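Local atomic coordinates of autotransporter adhesin/invasin TibA (Escherichia coli, PDB entry 4Q1Q), a protein that mediates adhesion to and invasion of human intestinal epithelial cells, promotes bacterial aggregation through TibA-TibA interaction and enhances biofilm formation. Residues 44-49 / 63-68; 84-89 / 103-108; 227-232 / 246-251. All blocks are in the same frame, centred on the assembly; numbering follows the deposited sequence.

All three contacts join successive coils of the β-helix in the passenger part of TibA, each pairing residues 19 positions apart. Contacts 1 and 2 are largely buried and share a ladder of parallel strands, where 63-66 and 82-85 are neighbours; their centres are about 10 Å apart. Contact 3, only partly buried, is on a different face toward the other end, its centre about 48 Å from that of contact 1. Contact 1 is mostly strand, with an interior glutamine pair and exterior stacked rings. Contacts 2 and 3 run from strand ends into stacked type II turns; a histidine-phenylalanine pair beside a heptose in the former gives way to threonines packed beside a tyrosine. All carry serine-linked heptoses.

Contact 1 (44-49 / 63-68); sequences KQYVSS and VQHVSS. With 289 (D-glycero-alpha-D-manno-heptopyranose), chain F; 289 (D-glycero-alpha-D-manno-heptopyranose), chain H; 289 (D-glycero-alpha-D-manno-heptopyranose), chain G; 289 (D-glycero-alpha-D-manno-heptopyranose), chain D.
Gln45 and Gln64 lie side by side, buried on the inner face of parallel strands 44-47 and 63-66, which belong to adjacent coils of a right-handed β-helix. In both residues CG is anti to the backbone N (chi1 -169° in Gln45), and the chains continue extended toward the interior. Gln45 OE1 receives the amide N-H of Gln64 NE2 at 2.8 Å, a nearly straight bond lying in the Gln64 amide plane. Gln64 OE1 is in turn held by Ser75 OG and Gln83 NE2, which extends the pair to Gln83 as a glutamine ladder. Val47 CG2 packs 4.4 Å from Gln64 CG on the same face. Around this interior the backbones are closely zipped: His65 N reaches Gln45 O and Val47 N reaches His65 O, both at 2.7 Å, and Ser67 N continues the series to Val47 O.

The outer face is looser, and its solvent side is at Lys44, which is exposed, and Tyr46, which is partly so; Val63 and His65 are buried. Here the Tyr46 and His65 rings form an offset stack, with planes 9° apart and centroids at 4.8 Å; His65 CD2 sits over the rim of the tyrosine. Lys44 bends across Val63, its NZ ending 3.7 Å from Val63 CG1 and near the edge of the His65 ring. His65 ND1 is hydrogen-bonded to O2 of the heptose on Ser86. Heptoses are linked to Ser48, Ser49, Ser67 and Ser68, and O2 of the one on Ser67 comes 3.4 Å from Tyr46 CD2 at the ring edge.

Strand 25-28 flanks this pair through backbone bonds to Lys44 and Tyr46, with His27 stacked on Tyr46. On the inside, Gln45, Val47 and Gln64 touch Ala53 of strand 52-54, and beyond His65 the ring of His84 meets it edge-to-face.

Contact 2 (84-89 / 103-108); sequences HVSSGG and TVFSGG. With 289 (D-glycero-alpha-D-manno-heptopyranose), chain I; 289 (D-glycero-alpha-D-manno-heptopyranose), chain J; 289 (D-glycero-alpha-D-manno-heptopyranose), chain K; 289 (D-glycero-alpha-D-manno-heptopyranose), chain L.
Val85 and Val104 pair in parallel register, with Val85 N hydrogen-bonded to Thr103 O and Phe105 N to Val85 O, before both chains enter type II β turns, Ser86-Gly89 and Phe105-Gly108, stacked one on the other. The turns are joined by Gly88 N and Gly107 O at 3.0 Å; the N-H points straight at the oxygen (168°) but comes from above the carbonyl plane. Packing is close here: Ser87 CB is 3.0 Å from Ser106 O, and the CA of Gly108 lies 3.5 Å from Ser86 O.

On the outer face Phe105 and His84 form a T-shaped pair. The phenylalanine edge is directed at the imidazole face, toward its rim, with CE2 reaching His84 CG at 3.6 Å and the planes 75° apart. Thr103 CG2 lies over the rim of one Phe105 face, while O4 of the heptose on Ser86 stands 4.2 Å above the centre of the opposite face. The same sugar meets the histidine at its edge: its O3 is in the ring plane and hydrogen-bonds His84 ND1 at 2.9 Å. Ser87 OG and Ser106 OG are both anti to the backbone N and carry their heptoses from corresponding positions in the two turns. On the opposite face of the strands from His84, Val85 CB packs against Val104 CG1 at 4.4 Å.

The chemistry is therefore divided among backbone bonds that stack the coils, the T-shaped pair, and a covalently attached sugar laid against that pair. Hydrogen-bonded to His84 of its own coil and to His65 of the one before, the heptose on Ser86 spans two adjacent coils, consistent with a glycan ordered against the adhesin surface.

Contact 3 (227-232 / 246-251); sequences TVYSGG and TITSGG. With 289 (D-glycero-alpha-D-manno-heptopyranose), chain B; 289 (D-glycero-alpha-D-manno-heptopyranose), chain C.
Thr248 packs against the carbonyl oxygen of Val228 where two coils of the β-helix pass from parallel strand into stacked type II turns, Tyr229-Gly232 and Thr248-Gly251. Its CB, 3.3 Å from Val228 O, carries two branches. OG1 stands between the backbone N and the carbonyl carbon (chi1 72°) and donates to Val228 O at 2.7 Å, in the carbonyl plane and on a lone pair; it also closes on Tyr229 CA at 3.0 Å. CG2 likewise lies 3.3 Å from Val228 O, and beyond that meets Thr227 CG2 at 4.1 Å and approaches Tyr229 CD1 obliquely. Since Thr248 N also bonds to Val228 O, one carbonyl is gripped by both the backbone and the hydroxyl of the same residue.

Earlier in the strands Thr227 and Thr246 lie side by side, pointing the same way, with Thr246 CG2 only 3.2 Å from Thr227 OG1. Thr227 CG2 lies over one Tyr229 face, toward the rim, and Tyr210 of the preceding coil meets the tyrosine with nearly parallel rings. On the other face of the strands Val228 packs against Ile247.

Ser230 and Ser249 occupy equivalent turn positions, and each bears a heptose. Just beyond them Gly231 N donates to Gly250 O at 2.7 Å, an almost linear bond (178°) whose donor lies above the carbonyl plane.

Contact 1 (44-49 / 63-68)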
loop_
_atom_site.group_PDB
_atom_site.type_symbol
_atom_site.label_atom_id
_atom_site.label_comp_id
_atom_site.label_asym_id
_atom_site.label_seq_id
_atom_site.Cartn_x
_atom_site.Cartn_y
_atom_site.Cartn_z
ATOM N N LYS A 44 15.525 -20.767 -8.555
ATOM C CA LYS A 44 15.598 -20.161 -7.234
ATOM C C LYS A 44 16.881 -19.344 -7.020
ATOM O O LYS A 44 17.985 -19.888 -7.089
ATOM C CB LYS A 44 15.518 -21.262 -6.173
ATOM C CG LYS A 44 14.365 -22.240 -6.345
ATOM C CD LYS A 44 13.673 -22.567 -5.031
ATOM C CE LYS A 44 12.211 -22.938 -5.233
ATOM N NZ LYS A 44 11.324 -22.413 -4.154
ATOM N N GLN A 45 16.755 -18.042 -6.774
ATOM C CA GLN A 45 17.865 -17.226 -6.277
ATOM C C GLN A 45 17.741 -16.950 -4.779
ATOM O O GLN A 45 16.737 -16.402 -4.316
ATOM C CB GLN A 45 17.940 -15.882 -7.007
ATOM C CG GLN A 45 19.224 -15.108 -6.726
ATOM C CD GLN A 45 19.216 -13.693 -7.277
ATOM O OE1 GLN A 45 18.479 -12.840 -6.789
ATOM N NE2 GLN A 45 20.067 -13.420 -8.261
ATOM N N TYR A 46 18.772 -17.306 -4.022
ATOM C CA TYR A 46 18.774 -17.063 -2.591
ATOM C C TYR A 46 19.825 -16.010 -2.289
ATOM O O TYR A 46 21.013 -16.254 -2.495
ATOM C CB TYR A 46 19.102 -18.315 -1.783
ATOM C CG TYR A 46 18.161 -19.482 -1.969
ATOM C CD1 TYR A 46 18.183 -20.210 -3.151
ATOM C CD2 TYR A 46 17.280 -19.875 -0.965
ATOM C CE1 TYR A 46 17.349 -21.295 -3.338
ATOM C CE2 TYR A 46 16.444 -20.966 -1.141
ATOM C CZ TYR A 46 16.482 -21.666 -2.336
ATOM O OH TYR A 46 15.683 -22.753 -2.607
ATOM N N VAL A 47 19.379 -14.856 -1.797
ATOM C CA VAL A 47 20.274 -13.758 -1.456
ATOM C C VAL A 47 20.458 -13.714 0.054
ATOM O O VAL A 47 19.584 -13.215 0.760
ATOM C CB VAL A 47 19.755 -12.394 -1.939
ATOM C CG1 VAL A 47 20.835 -11.336 -1.751
ATOM C CG2 VAL A 47 19.316 -12.423 -3.396
ATOM N N SER A 48 21.591 -14.204 0.554
ATOM C CA SER A 48 21.811 -14.297 2.002
ATOM C C SER A 48 22.583 -13.119 2.600
ATOM O O SER A 48 22.889 -12.131 1.929
ATOM C CB SER A 48 22.531 -15.599 2.374
ATOM O OG SER A 48 22.147 -16.727 1.598
ATOM N N SER A 49 22.911 -13.197 3.883
ATOM C CA SER A 49 23.537 -12.051 4.542
ATOM C C SER A 49 24.782 -11.554 3.816
ATOM O O SER A 49 25.714 -12.319 3.566
ATOM C CB SER A 49 23.916 -12.416 5.975
ATOM O OG SER A 49 24.474 -11.305 6.675
ATOM N N VAL A 63 11.460 -17.754 -8.505
ATOM C CA VAL A 63 11.494 -17.089 -7.197
ATOM C C VAL A 63 12.858 -16.506 -6.773
ATOM O O VAL A 63 13.872 -17.212 -6.841
ATOM C CB VAL A 63 11.039 -18.071 -6.104
ATOM C CG1 VAL A 63 12.027 -19.217 -5.946
ATOM C CG2 VAL A 63 10.867 -17.363 -4.768
ATOM N N GLN A 64 12.876 -15.241 -6.342
ATOM C CA GLN A 64 14.000 -14.592 -5.638
ATOM C C GLN A 64 13.746 -14.497 -4.134
ATOM O O GLN A 64 12.825 -13.801 -3.708
ATOM C CB GLN A 64 14.252 -13.164 -6.151
ATOM C CG GLN A 64 15.415 -12.405 -5.511
ATOM C CD GLN A 64 15.577 -10.982 -6.027
ATOM O OE1 GLN A 64 14.655 -10.167 -5.952
ATOM N NE2 GLN A 64 16.749 -10.667 -6.572
ATOM N N HIS A 65 14.542 -15.196 -3.334
ATOM C CA HIS A 65 14.475 -15.145 -1.885
ATOM C C HIS A 65 15.489 -14.153 -1.336
ATOM O O HIS A 65 16.695 -14.314 -1.571
ATOM C CB HIS A 65 14.786 -16.511 -1.271
ATOM C CG HIS A 65 13.826 -17.586 -1.664
ATOM N ND1 HIS A 65 12.887 -18.094 -0.788
ATOM C CD2 HIS A 65 13.652 -18.247 -2.834
ATOM C CE1 HIS A 65 12.166 -19.011 -1.407
ATOM N NE2 HIS A 65 12.596 -19.108 -2.653
ATOM N N VAL A 66 15.001 -13.147 -0.610
ATOM C CA VAL A 66 15.880 -12.198 0.074
ATOM C C VAL A 66 15.884 -12.420 1.576
ATOM O O VAL A 66 14.957 -12.027 2.284
ATOM C CB VAL A 66 15.484 -10.734 -0.162
ATOM C CG1 VAL A 66 16.548 -9.818 0.418
ATOM C CG2 VAL A 66 15.250 -10.481 -1.644
ATOM N N SER A 67 16.956 -13.044 2.051
ATOM C CA SER A 67 17.052 -13.441 3.444
ATOM C C SER A 67 17.761 -12.374 4.242
ATOM O O SER A 67 18.085 -11.319 3.707
ATOM C CB SER A 67 17.811 -14.754 3.577
ATOM O OG SER A 67 17.099 -15.796 2.934
ATOM N N SER A 68 17.957 -12.649 5.527
ATOM C CA SER A 68 18.429 -11.652 6.473
ATOM C C SER A 68 19.801 -11.124 6.099
ATOM O O SER A 68 20.759 -11.886 5.941
ATOM C CB SER A 68 18.506 -12.268 7.867
ATOM O OG SER A 68 19.015 -11.363 8.832
HETATM O O7 289 F . 27.844 -8.129 5.384
HETATM C C7 289 F . 28.782 -8.733 6.283
HETATM C C6 289 F . 28.420 -10.192 6.544
HETATM O O6 289 F . 29.423 -10.735 7.412
HETATM C C5 289 F . 27.027 -10.391 7.143
HETATM O O5 289 F . 26.685 -11.776 7.101
HETATM C C1 289 F . 25.308 -11.953 7.442
HETATM C C2 289 F . 25.203 -11.830 8.952
HETATM O O2 289 F . 26.065 -12.778 9.591
HETATM C C3 289 F . 25.569 -10.386 9.287
HETATM O O3 289 F . 25.770 -10.190 10.692
HETATM C C4 289 F . 26.841 -9.925 8.586
HETATM O O4 289 F . 26.684 -8.508 8.594
HETATM O O7 289 H . 20.802 -6.540 10.396
HETATM C C7 289 H . 19.669 -7.411 10.471
HETATM C C6 289 H . 20.035 -8.831 10.053
HETATM O O6 289 H . 21.461 -8.975 10.012
HETATM C C5 289 H . 19.406 -9.836 11.012
HETATM O O5 289 H . 18.954 -11.011 10.336
HETATM C C1 289 H . 19.979 -11.728 9.651
HETATM C C2 289 H . 20.906 -12.320 10.716
HETATM O O2 289 H . 22.008 -13.040 10.144
HETATM C C3 289 H . 21.475 -11.229 11.627
HETATM O O3 289 H . 22.536 -10.508 10.980
HETATM C C4 289 H . 20.401 -10.243 12.096
HETATM O O4 289 H . 19.645 -10.829 13.164
HETATM O O7 289 G . 19.357 -17.268 8.224
HETATM C C7 289 G . 18.569 -16.763 7.133
HETATM C C6 289 G . 17.882 -17.953 6.469
HETATM O O6 289 G . 17.003 -18.563 7.419
HETATM C C5 289 G . 17.086 -17.552 5.233
HETATM O O5 289 G . 18.019 -17.425 4.165
HETATM C C1 289 G . 17.361 -17.074 2.950
HETATM C C2 289 G . 16.489 -18.232 2.484
HETATM O O2 289 G . 17.194 -19.475 2.417
HETATM C C3 289 G . 15.369 -18.315 3.513
HETATM O O3 289 G . 14.440 -19.328 3.114
HETATM C C4 289 G . 16.016 -18.573 4.868
HETATM O O4 289 G . 14.995 -18.504 5.857
HETATM O O7 289 D . 22.307 -18.979 7.404
HETATM C C7 289 D . 22.301 -17.932 6.427
HETATM C C6 289 D . 23.031 -18.302 5.136
HETATM O O6 289 D . 23.738 -19.542 5.242
HETATM C C5 289 D . 22.063 -18.399 3.962
HETATM O O5 289 D . 22.882 -18.244 2.807
HETATM C C1 289 D . 22.084 -18.037 1.635
HETATM C C2 289 D . 21.345 -19.342 1.312
HETATM O O2 289 D . 22.252 -20.414 1.019
HETATM C C3 289 D . 20.440 -19.642 2.507
HETATM O O3 289 D . 19.742 -20.882 2.363
HETATM C C4 289 D . 21.256 -19.683 3.789
HETATM O O4 289 D . 20.315 -19.884 4.841
#

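Contact 2 (84-89 / 103-108)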
loop_
_atom_site.group_PDB
_atom_site.type_symbol
_atom_site.label_atom_id
_atom_site.label_comp_id
_atom_site.label_asym_id
_atom_site.label_seq_id
_atom_site.Cartn_x
_atom_site.Cartn_y
_atom_site.Cartn_z
ATOM N N HIS A 84 10.251 -12.904 -2.556
ATOM C CA HIS A 84 9.981 -13.059 -1.137
ATOM C C HIS A 84 11.048 -12.292 -0.377
ATOM O O HIS A 84 12.213 -12.697 -0.376
ATOM C CB HIS A 84 10.064 -14.514 -0.662
ATOM C CG HIS A 84 8.977 -15.404 -1.176
ATOM N ND1 HIS A 84 8.891 -16.736 -0.829
ATOM C CD2 HIS A 84 7.942 -15.163 -2.018
ATOM C CE1 HIS A 84 7.870 -17.286 -1.464
ATOM N NE2 HIS A 84 7.273 -16.351 -2.183
ATOM N N VAL A 85 10.656 -11.208 0.285
ATOM C CA VAL A 85 11.575 -10.480 1.158
ATOM C C VAL A 85 11.344 -10.893 2.590
ATOM O O VAL A 85 10.413 -10.444 3.265
ATOM C CB VAL A 85 11.390 -8.960 1.103
ATOM C CG1 VAL A 85 12.420 -8.242 1.963
ATOM C CG2 VAL A 85 11.498 -8.497 -0.334
ATOM N N SER A 86 12.233 -11.764 3.035
ATOM C CA SER A 86 12.112 -12.315 4.372
ATOM C C SER A 86 12.832 -11.452 5.390
ATOM O O SER A 86 13.473 -10.456 5.071
ATOM C CB SER A 86 12.663 -13.743 4.426
ATOM O OG SER A 86 12.016 -14.560 3.467
ATOM N N SER A 87 12.694 -11.896 6.630
ATOM C CA SER A 87 13.107 -11.170 7.812
ATOM C C SER A 87 14.545 -10.689 7.678
ATOM O O SER A 87 15.441 -11.495 7.456
ATOM C CB SER A 87 12.912 -12.114 8.999
ATOM O OG SER A 87 13.102 -11.486 10.259
ATOM N N GLY A 88 14.756 -9.381 7.769
ATOM C CA GLY A 88 16.104 -8.822 7.787
ATOM C C GLY A 88 16.532 -8.512 6.375
ATOM O O GLY A 88 17.482 -7.767 6.176
ATOM N N GLY A 89 15.818 -9.063 5.400
ATOM C CA GLY A 89 16.033 -8.770 3.990
ATOM C C GLY A 89 15.524 -7.415 3.533
ATOM O O GLY A 89 14.595 -6.857 4.107
ATOM N N THR A 103 6.215 -10.145 -2.016
ATOM C CA THR A 103 5.655 -10.398 -0.700
ATOM C C THR A 103 6.732 -10.035 0.300
ATOM O O THR A 103 7.863 -10.511 0.181
ATOM C CB THR A 103 5.269 -11.873 -0.493
ATOM O OG1 THR A 103 4.273 -12.226 -1.460
ATOM C CG2 THR A 103 4.737 -12.108 0.918
ATOM N N VAL A 104 6.353 -9.212 1.275
ATOM C CA VAL A 104 7.242 -8.828 2.359
ATOM C C VAL A 104 6.747 -9.419 3.668
ATOM O O VAL A 104 5.711 -9.018 4.231
ATOM C CB VAL A 104 7.301 -7.298 2.508
ATOM C CG1 VAL A 104 8.366 -6.904 3.524
ATOM C CG2 VAL A 104 7.497 -6.650 1.143
ATOM N N PHE A 105 7.542 -10.368 4.146
ATOM C CA PHE A 105 7.179 -11.178 5.288
ATOM C C PHE A 105 7.650 -10.487 6.556
ATOM O O PHE A 105 8.182 -9.377 6.549
ATOM C CB PHE A 105 7.827 -12.560 5.186
ATOM C CG PHE A 105 7.257 -13.431 4.110
ATOM C CD1 PHE A 105 6.159 -14.238 4.362
ATOM C CD2 PHE A 105 7.864 -13.505 2.868
ATOM C CE1 PHE A 105 5.655 -15.085 3.386
ATOM C CE2 PHE A 105 7.371 -14.346 1.886
ATOM C CZ PHE A 105 6.261 -15.133 2.142
ATOM N N SER A 106 7.503 -11.188 7.669
ATOM C CA SER A 106 7.917 -10.620 8.950
ATOM C C SER A 106 9.365 -10.146 8.934
ATOM O O SER A 106 10.250 -10.909 8.557
ATOM C CB SER A 106 7.753 -11.666 10.053
ATOM O OG SER A 106 7.700 -11.067 11.339
ATOM N N GLY A 107 9.611 -8.911 9.360
ATOM C CA GLY A 107 10.966 -8.382 9.479
ATOM C C GLY A 107 11.577 -7.919 8.170
ATOM O O GLY A 107 12.610 -7.262 8.195
ATOM N N GLY A 108 10.952 -8.230 7.035
ATOM C CA GLY A 108 11.380 -7.748 5.724
ATOM C C GLY A 108 10.988 -6.303 5.443
ATOM O O GLY A 108 10.086 -5.722 6.069
HETATM O O7 289 I . 11.239 -17.304 8.500
HETATM C C7 289 I . 10.775 -16.801 7.242
HETATM C C6 289 I . 11.684 -17.353 6.152
HETATM O O6 289 I . 11.648 -18.785 6.219
HETATM C C5 289 I . 11.287 -16.733 4.811
HETATM O O5 289 I . 12.569 -16.321 4.329
HETATM C C1 289 I . 12.501 -15.693 3.047
HETATM C C2 289 I . 12.027 -16.669 1.979
HETATM O O2 289 I . 12.924 -17.785 1.876
HETATM C C3 289 I . 10.606 -17.066 2.360
HETATM O O3 289 I . 10.187 -18.051 1.420
HETATM C C4 289 I . 10.538 -17.596 3.789
HETATM O O4 289 I . 9.140 -17.629 4.093
HETATM O O7 289 J . 16.701 -14.352 10.758
HETATM C C7 289 J . 16.897 -14.153 12.161
HETATM C C6 289 J . 15.675 -13.414 12.684
HETATM O O6 289 J . 15.772 -13.315 14.108
HETATM C C5 289 J . 15.569 -12.033 12.039
HETATM O O5 289 J . 14.584 -12.083 11.006
HETATM C C1 289 J . 13.205 -12.163 11.378
HETATM C C2 289 J . 12.786 -11.112 12.405
HETATM O O2 289 J . 12.405 -11.741 13.634
HETATM C C3 289 J . 13.948 -10.145 12.604
HETATM O O3 289 J . 13.550 -9.197 13.594
HETATM C C4 289 J . 15.224 -10.890 12.990
HETATM O O4 289 J . 16.307 -9.956 12.952
HETATM O O7 289 K . 9.993 -14.217 16.035
HETATM C C7 289 K . 10.494 -14.490 14.718
HETATM C C6 289 K . 9.549 -14.214 13.540
HETATM O O6 289 K . 8.427 -15.114 13.566
HETATM C C5 289 K . 9.026 -12.778 13.387
HETATM O O5 289 K . 7.649 -12.816 12.998
HETATM C C1 289 K . 7.251 -11.548 12.470
HETATM C C2 289 K . 7.137 -10.529 13.605
HETATM O O2 289 K . 6.108 -10.879 14.541
HETATM C C3 289 K . 8.507 -10.436 14.276
HETATM O O3 289 K . 8.410 -9.716 15.511
HETATM C C4 289 K . 9.119 -11.803 14.568
HETATM O O4 289 K . 10.478 -11.494 14.896
HETATM O O7 289 L . 13.530 -3.678 8.139
HETATM C C7 289 L . 12.235 -3.638 8.747
HETATM C C6 289 L . 11.621 -2.257 8.542
HETATM O O6 289 L . 12.215 -1.332 9.459
HETATM C C5 289 L . 11.837 -1.770 7.116
HETATM O O5 289 L . 10.938 -2.448 6.240
HETATM C C1 289 L . 11.197 -2.139 4.872
HETATM C C2 289 L . 10.929 -0.659 4.626
HETATM O O2 289 L . 9.536 -0.388 4.818
HETATM C C3 289 L . 11.751 0.210 5.571
HETATM O O3 289 L . 11.312 1.569 5.473
HETATM C C4 289 L . 11.610 -0.267 7.012
HETATM O O4 289 L . 12.560 0.418 7.836
#

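Contact 3 (227-232 / 246-251)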
loop_
_atom_site.group_PDB
_atom_site.type_symbol
_atom_site.label_atom_id
_atom_site.label_comp_id
_atom_site.label_asym_id
_atom_site.label_seq_id
_atom_site.Cartn_x
_atom_site.Cartn_y
_atom_site.Cartn_z
ATOM N N THR A 227 -9.696 16.829 8.234
ATOM C CA THR A 227 -9.820 18.226 7.836
ATOM C C THR A 227 -10.346 18.211 6.421
ATOM O O THR A 227 -9.770 17.555 5.563
ATOM C CB THR A 227 -8.530 19.073 7.949
ATOM O OG1 THR A 227 -8.234 19.282 9.327
ATOM C CG2 THR A 227 -8.715 20.479 7.396
ATOM N N VAL A 228 -11.465 18.907 6.231
ATOM C CA VAL A 228 -12.099 18.975 4.920
ATOM C C VAL A 228 -11.856 20.371 4.331
ATOM O O VAL A 228 -12.423 21.383 4.770
ATOM C CB VAL A 228 -13.603 18.630 4.956
ATOM C CG1 VAL A 228 -14.096 18.327 3.548
ATOM C CG2 VAL A 228 -13.887 17.448 5.874
ATOM N N TYR A 229 -10.961 20.398 3.350
ATOM C CA TYR A 229 -10.559 21.649 2.724
ATOM C C TYR A 229 -11.574 21.900 1.624
ATOM O O TYR A 229 -12.306 21.003 1.197
ATOM C CB TYR A 229 -9.135 21.604 2.162
ATOM C CG TYR A 229 -8.043 21.480 3.208
ATOM C CD1 TYR A 229 -7.709 22.548 4.041
ATOM C CD2 TYR A 229 -7.359 20.279 3.379
ATOM C CE1 TYR A 229 -6.740 22.416 5.023
ATOM C CE2 TYR A 229 -6.383 20.140 4.343
ATOM C CZ TYR A 229 -6.076 21.210 5.159
ATOM O OH TYR A 229 -5.090 21.039 6.105
ATOM N N SER A 230 -11.604 23.148 1.180
ATOM C CA SER A 230 -12.496 23.574 0.109
ATOM C C SER A 230 -12.576 22.554 -1.032
ATOM O O SER A 230 -11.559 22.123 -1.558
ATOM C CB SER A 230 -12.020 24.936 -0.405
ATOM O OG SER A 230 -12.980 25.588 -1.222
ATOM N N GLY A 231 -13.788 22.153 -1.407
ATOM C CA GLY A 231 -14.022 21.138 -2.425
ATOM C C GLY A 231 -13.930 19.697 -1.941
ATOM O O GLY A 231 -14.160 18.767 -2.725
ATOM N N GLY A 232 -13.564 19.510 -0.675
ATOM C CA GLY A 232 -13.489 18.174 -0.090
ATOM C C GLY A 232 -14.829 17.752 0.490
ATOM O O GLY A 232 -15.639 18.591 0.869
ATOM N N THR A 246 -13.080 19.004 11.017
ATOM C CA THR A 246 -13.181 20.430 10.764
ATOM C C THR A 246 -13.535 20.612 9.286
ATOM O O THR A 246 -12.954 19.991 8.393
ATOM C CB THR A 246 -11.898 21.174 11.207
ATOM O OG1 THR A 246 -12.186 22.571 11.342
ATOM C CG2 THR A 246 -10.797 21.010 10.191
ATOM N N ILE A 247 -14.547 21.441 9.051
ATOM C CA ILE A 247 -15.001 21.716 7.695
ATOM C C ILE A 247 -14.686 23.179 7.415
ATOM O O ILE A 247 -15.298 24.087 7.987
ATOM C CB ILE A 247 -16.513 21.482 7.465
ATOM C CG1 ILE A 247 -16.940 20.133 8.045
ATOM C CG2 ILE A 247 -16.860 21.545 5.981
ATOM C CD1 ILE A 247 -17.554 20.219 9.422
ATOM N N THR A 248 -13.747 23.344 6.493
ATOM C CA THR A 248 -13.263 24.642 6.088
ATOM C C THR A 248 -14.218 25.176 5.039
ATOM O O THR A 248 -14.901 24.442 4.321
ATOM C CB THR A 248 -11.843 24.576 5.495
ATOM O OG1 THR A 248 -11.879 23.952 4.202
ATOM C CG2 THR A 248 -10.890 23.835 6.443
ATOM N N SER A 249 -14.241 26.500 4.986
ATOM C CA SER A 249 -14.981 27.224 3.973
ATOM C C SER A 249 -14.865 26.512 2.638
ATOM O O SER A 249 -13.760 26.326 2.138
ATOM C CB SER A 249 -14.418 28.634 3.852
ATOM O OG SER A 249 -15.413 29.481 3.315
ATOM N N GLY A 250 -15.993 26.094 2.072
ATOM C CA GLY A 250 -15.986 25.438 0.771
ATOM C C GLY A 250 -15.884 23.923 0.858
ATOM O O GLY A 250 -15.933 23.237 -0.165
ATOM N N GLY A 251 -15.744 23.383 2.063
ATOM C CA GLY A 251 -15.698 21.930 2.235
ATOM C C GLY A 251 -17.048 21.386 2.653
ATOM O O GLY A 251 -17.938 22.177 2.959
HETATM O O7 289 B . -10.726 25.163 -6.576
HETATM C C7 289 B . -9.783 24.743 -5.583
HETATM C C6 289 B . -10.266 24.699 -4.130
HETATM O O6 289 B . -9.347 25.455 -3.324
HETATM C C5 289 B . -11.678 25.169 -3.750
HETATM O O5 289 B . -11.598 26.347 -2.944
HETATM C C1 289 B . -12.794 26.473 -2.171
HETATM C C2 289 B . -14.026 26.790 -3.023
HETATM O O2 289 B . -14.099 28.153 -3.474
HETATM C C3 289 B . -14.078 25.776 -4.166
HETATM O O3 289 B . -15.002 26.196 -5.175
HETATM C C4 289 B . -12.728 25.487 -4.812
HETATM O O4 289 B . -12.970 24.355 -5.643
HETATM O O7 289 C . -10.999 28.987 -0.483
HETATM C C7 289 C . -12.028 29.223 0.486
HETATM C C6 289 C . -13.080 30.177 -0.080
HETATM O O6 289 C . -13.144 30.062 -1.506
HETATM C C5 289 C . -14.451 29.917 0.535
HETATM O O5 289 C . -14.459 30.583 1.801
HETATM C C1 289 C . -15.708 30.425 2.471
HETATM C C2 289 C . -16.838 31.077 1.688
HETATM O O2 289 C . -16.575 32.467 1.483
HETATM C C3 289 C . -16.939 30.315 0.373
HETATM O O3 289 C . -18.018 30.835 -0.411
HETATM C C4 289 C . -15.598 30.399 -0.351
HETATM O O4 289 C . -15.697 29.599 -1.534
#